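Local coordinates for protein MgGH51 (Meripilus giganteus, PDB 6ZPY) that probably cleaves terminal alpha-L-arabinofuranosyl residues from arabinose-containing polysaccharides, as an alpha-L-arabinofuranosidase of glycoside hydrolase family 51, at residues L20-I25 with P481-V486; S91-F96 with S175-I180; G230-G235 with G259-V264. All coordinates share one frame; numbering follows the deposited sequence.

Interaction 1: residues L20-I25 with P481-V486; sequences LMFEDI and PLLQHV. With AHR (alpha-L-arabinofuranose), chain F.
M21 and L482 bring the two backbones closest together, CA to CA 6.1 Å, with no direct hydrogen bond between 20-25 and 481-486. A water bridges them instead: it donates to M21 O at 2.8 Å and accepts from L482 N at 3.0 Å, so one buried carbonyl and one buried amide are satisfied together. L482 CB lies 3.2 Å from M21 O, placing its side chain close against that peptide. With CG of L482 anti to the backbone N (chi1 -178°), this torsion lays its two methyls against L20 and F22. CD1 meets L20 CD2 at 3.9 Å, the two side chains crossing obliquely, while CD2 reaches L20 CB and approaches the edge of the F22 ring. L483 comes to that ring at its rim as well: its CD1 lies in the ring plane, 3.9 Å from F22 CE2. Leucine methyls therefore pack along the edge of F22 rather than over a face. L217 of helix 211-219 touches both L20 and L482.

Nearer the sugar, I25 CG2 rests 4.0 Å from P481 CB. P481 follows a cis peptide and sets CG beside O5 of the bound arabinofuranose, and I25 CD1 lies near the sugar's C5. E23 makes no contact with 481-486, but its OE2 accepts a hydrogen bond from the sugar's O3 at 2.6 Å. Its other oxygen, OE1, takes N-H groups from N232 and W261, which fixes the turn of the carboxylate.

This is the closing seam of a (beta/alpha)8 barrel: the end of its first strand, 20-21, meets the loop that follows its last, 474-479. The seam lies at the C-terminal ends of the barrel strands, where such enzymes hold their sugar, and here apolar packing on one side passes into the wall of the arabinofuranose pocket.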
loop_
_atom_site.group_PDB
_atom_site.type_symbol
_atom_site.label_atom_id
_atom_site.label_comp_id
_atom_site.label_asym_id
_atom_site.label_seq_id
_atom_site.Cartn_x
_atom_site.Cartn_y
_atom_site.Cartn_z
ATOM N N LEU A 20 2.259 7.485 3.814
ATOM C CA LEU A 20 2.056 6.569 2.676
ATOM C C LEU A 20 0.649 6.610 2.156
ATOM O O LEU A 20 -0.303 6.825 2.951
ATOM C CB LEU A 20 2.383 5.136 3.092
ATOM C CG LEU A 20 3.703 4.927 3.797
ATOM C CD1 LEU A 20 3.887 3.473 4.161
ATOM C CD2 LEU A 20 4.832 5.392 2.946
ATOM N N MET A 21 0.528 6.384 0.855
ATOM C CA MET A 21 -0.783 6.220 0.206
ATOM C C MET A 21 -0.934 4.806 -0.311
ATOM O O MET A 21 -0.112 4.381 -1.131
ATOM C CB MET A 21 -0.917 7.220 -0.946
ATOM C CG MET A 21 -2.268 7.160 -1.629
ATOM S SD MET A 21 -2.406 5.950 -2.873
ATOM C CE MET A 21 -4.088 6.120 -3.419
ATOM N N PHE A 22 -1.952 4.123 0.148
ATOM C CA PHE A 22 -2.191 2.725 -0.210
ATOM C C PHE A 22 -3.570 2.538 -0.808
ATOM O O PHE A 22 -4.592 2.931 -0.257
ATOM C CB PHE A 22 -2.036 1.811 0.991
ATOM C CG PHE A 22 -2.060 0.378 0.582
ATOM C CD1 PHE A 22 -3.237 -0.321 0.553
ATOM C CD2 PHE A 22 -0.904 -0.240 0.139
ATOM C CE1 PHE A 22 -3.290 -1.646 0.156
ATOM C CE2 PHE A 22 -0.962 -1.567 -0.268
ATOM C CZ PHE A 22 -2.134 -2.267 -0.256
ATOM N N GLU A 23 -3.581 1.778 -1.881
ATOM C CA GLU A 23 -4.754 1.052 -2.369
ATOM C C GLU A 23 -4.191 -0.231 -2.970
ATOM O O GLU A 23 -2.994 -0.258 -3.298
ATOM C CB GLU A 23 -5.540 1.810 -3.418
ATOM C CG GLU A 23 -4.833 1.926 -4.725
ATOM C CD GLU A 23 -5.512 2.804 -5.754
ATOM O OE1 GLU A 23 -6.655 2.517 -6.104
ATOM O OE2 GLU A 23 -4.904 3.740 -6.182
ATOM N N ASP A 24 -5.057 -1.171 -3.246
ATOM C CA ASP A 24 -4.623 -2.403 -3.964
ATOM C C ASP A 24 -4.609 -2.083 -5.457
ATOM O O ASP A 24 -5.676 -1.991 -6.102
ATOM C CB ASP A 24 -5.554 -3.558 -3.680
ATOM C CG ASP A 24 -4.861 -4.906 -3.885
ATOM O OD1 ASP A 24 -3.925 -4.934 -4.732
ATOM O OD2 ASP A 24 -5.189 -5.857 -3.126
ATOM N N ILE A 25 -3.440 -1.782 -5.954
ATOM C CA ILE A 25 -3.147 -1.447 -7.344
ATOM C C ILE A 25 -1.824 -2.173 -7.634
ATOM O O ILE A 25 -0.992 -2.276 -6.723
ATOM C CB ILE A 25 -3.047 0.071 -7.559
ATOM C CG1 ILE A 25 -2.836 0.414 -9.026
ATOM C CG2 ILE A 25 -1.973 0.692 -6.687
ATOM C CD1 ILE A 25 -2.820 1.897 -9.303
ATOM N N PRO A 481 1.547 5.769 -6.914
ATOM C CA PRO A 481 1.266 4.683 -5.983
ATOM C C PRO A 481 2.496 4.232 -5.210
ATOM O O PRO A 481 3.652 4.481 -5.612
ATOM C CB PRO A 481 0.793 3.515 -6.877
ATOM C CG PRO A 481 0.480 4.170 -8.210
ATOM C CD PRO A 481 1.432 5.343 -8.316
ATOM N N LEU A 482 2.210 3.552 -4.112
ATOM C CA LEU A 482 3.273 3.109 -3.204
ATOM C C LEU A 482 3.983 1.857 -3.729
ATOM O O LEU A 482 5.179 1.774 -3.577
ATOM C CB LEU A 482 2.597 2.792 -1.872
ATOM C CG LEU A 482 3.486 2.350 -0.750
ATOM C CD1 LEU A 482 4.529 3.385 -0.406
ATOM C CD2 LEU A 482 2.620 2.039 0.454
ATOM N N LEU A 483 3.226 0.900 -4.213
ATOM C CA LEU A 483 3.749 -0.475 -4.427
ATOM C C LEU A 483 3.437 -0.966 -5.825
ATOM O O LEU A 483 2.390 -0.649 -6.407
ATOM C CB LEU A 483 3.109 -1.407 -3.410
ATOM C CG LEU A 483 3.647 -1.336 -1.983
ATOM C CD1 LEU A 483 2.859 -2.182 -1.030
ATOM C CD2 LEU A 483 5.103 -1.742 -1.929
ATOM N N GLN A 484 4.334 -1.805 -6.325
ATOM C CA GLN A 484 4.194 -2.382 -7.677
ATOM C C GLN A 484 4.738 -3.802 -7.717
ATOM O O GLN A 484 5.936 -3.998 -7.541
ATOM C CB GLN A 484 4.934 -1.528 -8.672
ATOM C CG GLN A 484 4.988 -2.140 -10.055
ATOM C CD GLN A 484 6.043 -1.515 -10.928
ATOM O OE1 GLN A 484 6.942 -0.813 -10.451
ATOM N NE2 GLN A 484 5.998 -1.767 -12.210
ATOM N N HIS A 485 3.860 -4.736 -8.055
ATOM C CA HIS A 485 4.323 -6.075 -8.472
ATOM C C HIS A 485 4.766 -5.946 -9.924
ATOM O O HIS A 485 3.960 -5.619 -10.799
ATOM C CB HIS A 485 3.203 -7.095 -8.334
ATOM C CG HIS A 485 3.735 -8.473 -8.351
ATOM N ND1 HIS A 485 4.574 -8.934 -9.374
ATOM C CD2 HIS A 485 3.610 -9.439 -7.428
ATOM C CE1 HIS A 485 4.926 -10.172 -9.010
ATOM N NE2 HIS A 485 4.349 -10.514 -7.853
ATOM N N VAL A 486 6.031 -6.162 -10.192
ATOM C CA VAL A 486 6.568 -5.988 -11.569
ATOM C C VAL A 486 5.941 -6.940 -12.574
ATOM O O VAL A 486 6.054 -6.665 -13.765
ATOM C CB VAL A 486 8.099 -6.084 -11.552
ATOM C CG1 VAL A 486 8.706 -4.977 -10.680
ATOM C CG2 VAL A 486 8.606 -7.425 -11.119
HETATM O O5 AHR F . -2.414 6.387 -7.711
HETATM C C5 AHR F . -3.264 5.908 -8.815
HETATM C C4 AHR F . -4.626 6.612 -9.027
HETATM O O4 AHR F . -4.450 8.047 -9.216
HETATM C C3 AHR F . -5.512 6.595 -7.816
HETATM O O3 AHR F . -6.250 5.421 -7.559
HETATM C C2 AHR F . -6.462 7.833 -8.047
HETATM O O2 AHR F . -7.029 8.221 -6.784
HETATM C C1 AHR F . -5.610 8.837 -8.847
HETATM O O1 AHR F . -6.401 8.982 -10.062
HETATM O O HOH W 1 -0.706 3.235 -3.670
#

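Interaction 2: residues S91-F96 with S175-I180; sequences SGRVGF and SFFVTI
Two neighbouring antiparallel strands of a beta-sandwich meet here, with G95 opposite T179 in a non-hydrogen-bonded pair whose CA atoms are only 4.1 Å apart. A side chain at G95 would run into V178 O and T179 CA, so glycine permits this close approach. The flanking pairs, V94 with I180 and F96 with V178, are hydrogen-bonded in both directions; I180 N to V94 O, for example, measures 2.9 Å.

On the face of V94, F96, V178 and I180, V178 CB sits over one face of the F96 ring, 3.6 Å from CZ, in a CH-pi contact. The F96 torsion (chi1 49°) swings the ring alongside V178. On the other face R93 runs extended past T179, whose CG2 covers one side of the guanidinium. R93 NH2 stands over the centre of the F177 ring, with R93 CZ 4.5 Å from the centroid: a cation-pi pair with the two planes 71° apart. R93 NH2 is also hydrogen-bonded to Q135 OE1, and a water joins R93 NE to T179 OG1.

Strands 57-60 and 129-136 continue the sheet on either side, while F96 makes edge-to-face contacts with F84 and F192 of the facing sheet.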
loop_
_atom_site.group_PDB
_atom_site.type_symbol
_atom_site.label_atom_id
_atom_site.label_comp_id
_atom_site.label_asym_id
_atom_site.label_seq_id
_atom_site.Cartn_x
_atom_site.Cartn_y
_atom_site.Cartn_z
ATOM N N SER A 91 -3.039 -43.547 -11.557
ATOM C CA SER A 91 -1.913 -44.024 -10.751
ATOM C C SER A 91 -1.008 -42.842 -10.444
ATOM O O SER A 91 -1.068 -41.818 -11.119
ATOM C CB SER A 91 -1.178 -45.146 -11.484
ATOM O OG SER A 91 -0.649 -44.630 -12.683
ATOM N N GLY A 92 -0.150 -43.047 -9.482
ATOM C CA GLY A 92 0.971 -42.146 -9.227
ATOM C C GLY A 92 0.477 -40.842 -8.624
ATOM O O GLY A 92 -0.375 -40.828 -7.807
ATOM N N ARG A 93 1.128 -39.781 -8.985
ATOM C CA ARG A 93 0.949 -38.481 -8.337
ATOM C C ARG A 93 -0.106 -37.745 -9.143
ATOM O O ARG A 93 0.161 -37.384 -10.280
ATOM C CB ARG A 93 2.318 -37.807 -8.352
ATOM C CG ARG A 93 2.373 -36.461 -7.696
ATOM C CD ARG A 93 3.760 -35.890 -7.784
ATOM N NE ARG A 93 3.837 -34.780 -6.870
ATOM C CZ ARG A 93 4.021 -33.494 -7.194
ATOM N NH1 ARG A 93 4.118 -33.090 -8.457
ATOM N NH2 ARG A 93 4.113 -32.595 -6.226
ATOM N N VAL A 94 -1.263 -37.523 -8.559
ATOM C CA VAL A 94 -2.355 -36.766 -9.227
ATOM C C VAL A 94 -2.777 -35.619 -8.300
ATOM O O VAL A 94 -2.854 -35.824 -7.095
ATOM C CB VAL A 94 -3.526 -37.692 -9.583
ATOM C CG1 VAL A 94 -4.679 -36.910 -10.190
ATOM C CG2 VAL A 94 -3.075 -38.823 -10.519
ATOM N N GLY A 95 -3.039 -34.459 -8.870
ATOM C CA GLY A 95 -3.408 -33.325 -8.011
ATOM C C GLY A 95 -3.436 -32.077 -8.798
ATOM O O GLY A 95 -3.879 -32.086 -9.936
ATOM N N PHE A 96 -2.966 -31.001 -8.172
ATOM C CA PHE A 96 -3.020 -29.682 -8.811
ATOM C C PHE A 96 -2.047 -28.747 -8.116
ATOM O O PHE A 96 -1.596 -28.998 -7.025
ATOM C CB PHE A 96 -4.441 -29.113 -8.824
ATOM C CG PHE A 96 -5.127 -29.185 -7.492
ATOM C CD1 PHE A 96 -5.007 -28.145 -6.590
ATOM C CD2 PHE A 96 -5.868 -30.278 -7.098
ATOM C CE1 PHE A 96 -5.622 -28.220 -5.354
ATOM C CE2 PHE A 96 -6.452 -30.375 -5.856
ATOM C CZ PHE A 96 -6.365 -29.309 -4.983
ATOM N N SER A 175 5.661 -23.609 -7.277
ATOM C CA SER A 175 4.231 -23.710 -7.120
ATOM C C SER A 175 3.910 -24.426 -5.851
ATOM O O SER A 175 4.663 -25.323 -5.372
ATOM C CB SER A 175 3.592 -24.420 -8.270
ATOM O OG SER A 175 3.689 -23.656 -9.455
ATOM N N PHE A 176 2.739 -24.088 -5.330
ATOM C CA PHE A 176 2.121 -24.920 -4.293
ATOM C C PHE A 176 1.438 -26.083 -4.966
ATOM O O PHE A 176 0.864 -25.900 -6.039
ATOM C CB PHE A 176 1.129 -24.039 -3.554
ATOM C CG PHE A 176 0.254 -24.726 -2.541
ATOM C CD1 PHE A 176 0.769 -25.150 -1.328
ATOM C CD2 PHE A 176 -1.085 -24.924 -2.781
ATOM C CE1 PHE A 176 -0.015 -25.796 -0.414
ATOM C CE2 PHE A 176 -1.884 -25.531 -1.841
ATOM C CZ PHE A 176 -1.357 -25.968 -0.655
ATOM N N PHE A 177 1.449 -27.224 -4.290
ATOM C CA PHE A 177 0.749 -28.401 -4.804
ATOM C C PHE A 177 -0.090 -29.085 -3.726
ATOM O O PHE A 177 0.164 -29.006 -2.545
ATOM C CB PHE A 177 1.709 -29.402 -5.451
ATOM C CG PHE A 177 2.598 -30.143 -4.495
ATOM C CD1 PHE A 177 2.135 -31.236 -3.793
ATOM C CD2 PHE A 177 3.898 -29.752 -4.311
ATOM C CE1 PHE A 177 2.981 -31.942 -2.942
ATOM C CE2 PHE A 177 4.753 -30.464 -3.478
ATOM C CZ PHE A 177 4.284 -31.541 -2.773
ATOM N N VAL A 178 -1.090 -29.801 -4.240
ATOM C CA VAL A 178 -1.921 -30.754 -3.494
ATOM C C VAL A 178 -1.964 -32.017 -4.330
ATOM O O VAL A 178 -2.305 -31.913 -5.521
ATOM C CB VAL A 178 -3.331 -30.194 -3.253
ATOM C CG1 VAL A 178 -4.155 -31.173 -2.467
ATOM C CG2 VAL A 178 -3.263 -28.837 -2.549
ATOM N N THR A 179 -1.671 -33.138 -3.687
ATOM C CA THR A 179 -1.691 -34.408 -4.419
ATOM C C THR A 179 -2.280 -35.505 -3.560
ATOM O O THR A 179 -2.208 -35.481 -2.321
ATOM C CB THR A 179 -0.303 -34.823 -4.929
ATOM O OG1 THR A 179 0.567 -35.000 -3.836
ATOM C CG2 THR A 179 0.299 -33.883 -5.944
ATOM N N ILE A 180 -2.821 -36.488 -4.281
ATOM C CA ILE A 180 -3.134 -37.801 -3.697
ATOM C C ILE A 180 -2.578 -38.893 -4.598
ATOM O O ILE A 180 -2.117 -38.610 -5.699
ATOM C CB ILE A 180 -4.650 -37.989 -3.483
ATOM C CG1 ILE A 180 -5.439 -37.942 -4.777
ATOM C CG2 ILE A 180 -5.187 -36.983 -2.489
ATOM C CD1 ILE A 180 -6.867 -38.295 -4.649
HETATM O O HOH W 2 3.385 -34.988 -4.113
#

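Interaction 3: residues G230-G235 with G259-V264; sequences GNNLEG and GDWGYV. With AHR (alpha-L-arabinofuranose), chain F.
D260 sends its side chain against the short, weakly bonded helix at about 231-234, which follows the second strand, 224-227, of the (beta/alpha)8 barrel, at the sugar-binding end. CB lies 3.6 Å from N231 O, and CG is about equally near that carbonyl. OD1 packs against G235, 3.1 Å from its CA. OD2 accepts G235 N at 3.0 Å, from above the carboxylate plane and bent (135° at the hydrogen), just where the chain leaves the helix with positive phi. The carbonyls of N231 and N232 are also near OD2, a crowd of acceptors probably eased by R257, which forms a salt bridge with OD2 and bonds to N232 O. With an alanine here the carboxylate is gone, which is likely to leave R257 without its charged mate and G235 N without this acceptor at the helix end.

D260 N donates to the side-chain oxygen OD1 of N232 at 2.9 Å, nearly in line with that amide's C=O bond, and a water links D260 O to N231 ND2. The N231 amide is turned 10° from the plane of W261, its ND2 3.8 Å from CZ2. N231 N donates to O3 of the arabinofuranose at 2.9 Å, nearly straight at 173°.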
loop_
_atom_site.group_PDB
_atom_site.type_symbol
_atom_site.label_atom_id
_atom_site.label_comp_id
_atom_site.label_asym_id
_atom_site.label_seq_id
_atom_site.Cartn_x
_atom_site.Cartn_y
_atom_site.Cartn_z
ATOM N N GLY A 230 -8.094 6.437 -2.913
ATOM C CA GLY A 230 -7.745 5.822 -4.178
ATOM C C GLY A 230 -8.924 5.237 -4.914
ATOM O O GLY A 230 -9.978 4.987 -4.333
ATOM N N ASN A 231 -8.726 4.963 -6.193
ATOM C CA ASN A 231 -9.816 4.421 -7.028
ATOM C C ASN A 231 -10.387 3.138 -6.454
ATOM O O ASN A 231 -11.549 2.888 -6.626
ATOM C CB ASN A 231 -9.325 4.202 -8.435
ATOM C CG ASN A 231 -9.297 5.462 -9.248
ATOM O OD1 ASN A 231 -9.451 6.561 -8.723
ATOM N ND2 ASN A 231 -9.011 5.319 -10.524
ATOM N N ASN A 232 -9.539 2.335 -5.842
ATOM C CA ASN A 232 -9.975 1.015 -5.385
ATOM C C ASN A 232 -11.018 1.113 -4.276
ATOM O O ASN A 232 -11.669 0.129 -3.985
ATOM C CB ASN A 232 -8.830 0.149 -4.882
ATOM C CG ASN A 232 -9.072 -1.336 -5.107
ATOM O OD1 ASN A 232 -9.441 -1.747 -6.227
ATOM N ND2 ASN A 232 -8.880 -2.110 -4.050
ATOM N N LEU A 233 -11.181 2.296 -3.666
ATOM C CA LEU A 233 -12.291 2.523 -2.729
ATOM C C LEU A 233 -13.626 2.534 -3.476
ATOM O O LEU A 233 -14.633 2.097 -2.903
ATOM C CB LEU A 233 -12.035 3.882 -2.080
ATOM C CG LEU A 233 -13.175 4.457 -1.249
ATOM C CD1 LEU A 233 -13.282 3.722 0.073
ATOM C CD2 LEU A 233 -13.005 5.960 -1.046
ATOM N N GLU A 234 -13.626 3.105 -4.670
ATOM C CA GLU A 234 -14.844 3.617 -5.274
ATOM C C GLU A 234 -15.693 2.523 -5.902
ATOM O O GLU A 234 -16.900 2.670 -5.913
ATOM C CB GLU A 234 -14.510 4.701 -6.264
ATOM C CG GLU A 234 -14.011 5.961 -5.594
ATOM C CD GLU A 234 -13.540 6.984 -6.579
ATOM O OE1 GLU A 234 -14.353 7.871 -6.975
ATOM O OE2 GLU A 234 -12.386 6.944 -6.945
ATOM N N GLY A 235 -15.075 1.493 -6.483
ATOM C CA GLY A 235 -15.818 0.527 -7.285
ATOM C C GLY A 235 -16.108 1.110 -8.639
ATOM O O GLY A 235 -15.927 2.317 -8.888
ATOM N N GLY A 259 -11.959 -5.392 -7.841
ATOM C CA GLY A 259 -11.386 -4.062 -7.623
ATOM C C GLY A 259 -11.346 -3.240 -8.877
ATOM O O GLY A 259 -11.922 -3.624 -9.907
ATOM N N ASP A 260 -10.655 -2.129 -8.788
ATOM C CA ASP A 260 -10.750 -1.052 -9.794
ATOM C C ASP A 260 -9.521 -1.057 -10.683
ATOM O O ASP A 260 -9.393 -0.160 -11.478
ATOM C CB ASP A 260 -11.105 0.263 -9.119
ATOM C CG ASP A 260 -12.486 0.076 -8.478
ATOM O OD1 ASP A 260 -13.491 -0.200 -9.276
ATOM O OD2 ASP A 260 -12.576 0.064 -7.218
ATOM N N TRP A 261 -8.756 -2.169 -10.676
ATOM C CA TRP A 261 -7.510 -2.262 -11.472
ATOM C C TRP A 261 -7.416 -3.589 -12.228
ATOM O O TRP A 261 -6.307 -3.988 -12.592
ATOM C CB TRP A 261 -6.340 -2.021 -10.530
ATOM C CG TRP A 261 -6.343 -0.633 -9.991
ATOM C CD1 TRP A 261 -6.689 -0.268 -8.725
ATOM C CD2 TRP A 261 -6.115 0.570 -10.731
ATOM N NE1 TRP A 261 -6.590 1.104 -8.633
ATOM C CE2 TRP A 261 -6.211 1.635 -9.821
ATOM C CE3 TRP A 261 -5.712 0.836 -12.029
ATOM C CZ2 TRP A 261 -5.993 2.955 -10.201
ATOM C CZ3 TRP A 261 -5.477 2.139 -12.400
ATOM C CH2 TRP A 261 -5.639 3.191 -11.496
ATOM N N GLY A 262 -8.540 -4.211 -12.471
ATOM C CA GLY A 262 -8.629 -5.327 -13.418
ATOM C C GLY A 262 -8.590 -6.673 -12.740
ATOM O O GLY A 262 -8.654 -7.675 -13.485
ATOM N N TYR A 263 -8.481 -6.764 -11.414
ATOM C CA TYR A 263 -8.370 -8.055 -10.719
ATOM C C TYR A 263 -9.266 -8.109 -9.503
ATOM O O TYR A 263 -9.623 -7.086 -8.854
ATOM C CB TYR A 263 -6.954 -8.410 -10.305
ATOM C CG TYR A 263 -6.209 -7.364 -9.517
ATOM C CD1 TYR A 263 -6.158 -7.435 -8.147
ATOM C CD2 TYR A 263 -5.509 -6.355 -10.139
ATOM C CE1 TYR A 263 -5.421 -6.527 -7.394
ATOM C CE2 TYR A 263 -4.787 -5.423 -9.410
ATOM C CZ TYR A 263 -4.753 -5.511 -8.028
ATOM O OH TYR A 263 -3.988 -4.620 -7.308
ATOM N N VAL A 264 -9.536 -9.338 -9.103
ATOM C CA VAL A 264 -10.306 -9.638 -7.891
ATOM C C VAL A 264 -9.435 -9.362 -6.688
ATOM O O VAL A 264 -8.265 -9.710 -6.661
ATOM C CB VAL A 264 -10.806 -11.088 -7.909
ATOM C CG1 VAL A 264 -11.412 -11.477 -6.595
ATOM C CG2 VAL A 264 -11.807 -11.274 -9.038
HETATM O O5 AHR F . -2.414 6.387 -7.711
HETATM C C5 AHR F . -3.264 5.908 -8.815
HETATM C C4 AHR F . -4.626 6.612 -9.027
HETATM O O4 AHR F . -4.450 8.047 -9.216
HETATM C C3 AHR F . -5.512 6.595 -7.816
HETATM O O3 AHR F . -6.250 5.421 -7.559
HETATM C C2 AHR F . -6.462 7.833 -8.047
HETATM O O2 AHR F . -7.029 8.221 -6.784
HETATM C C1 AHR F . -5.610 8.837 -8.847
HETATM O O1 AHR F . -6.401 8.982 -10.062
HETATM O O HOH W 3 -9.079 2.646 -11.788
#

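Interactions 1 and 3 share the (beta/alpha)8 barrel and its sugar pocket. Their centres are 12 Å apart, both touch the arabinofuranose, and they are tied directly: D24 OD1 lies 2.6 Å from Y263 OH, a probable hydrogen bond. Interaction 2 stands apart in the beta-sandwich, its centre 34 Å from each of the others; its nearest atoms are about 13 Å from interaction 1 and about 17 Å from interaction 3. Along the chain, 20-25 comes first, then both segments of interaction 2, then both of interaction 3, and finally 481-486. The sandwich is thus inserted between the barrel's first and second strands, and the sugar site gathers segments distant in sequence.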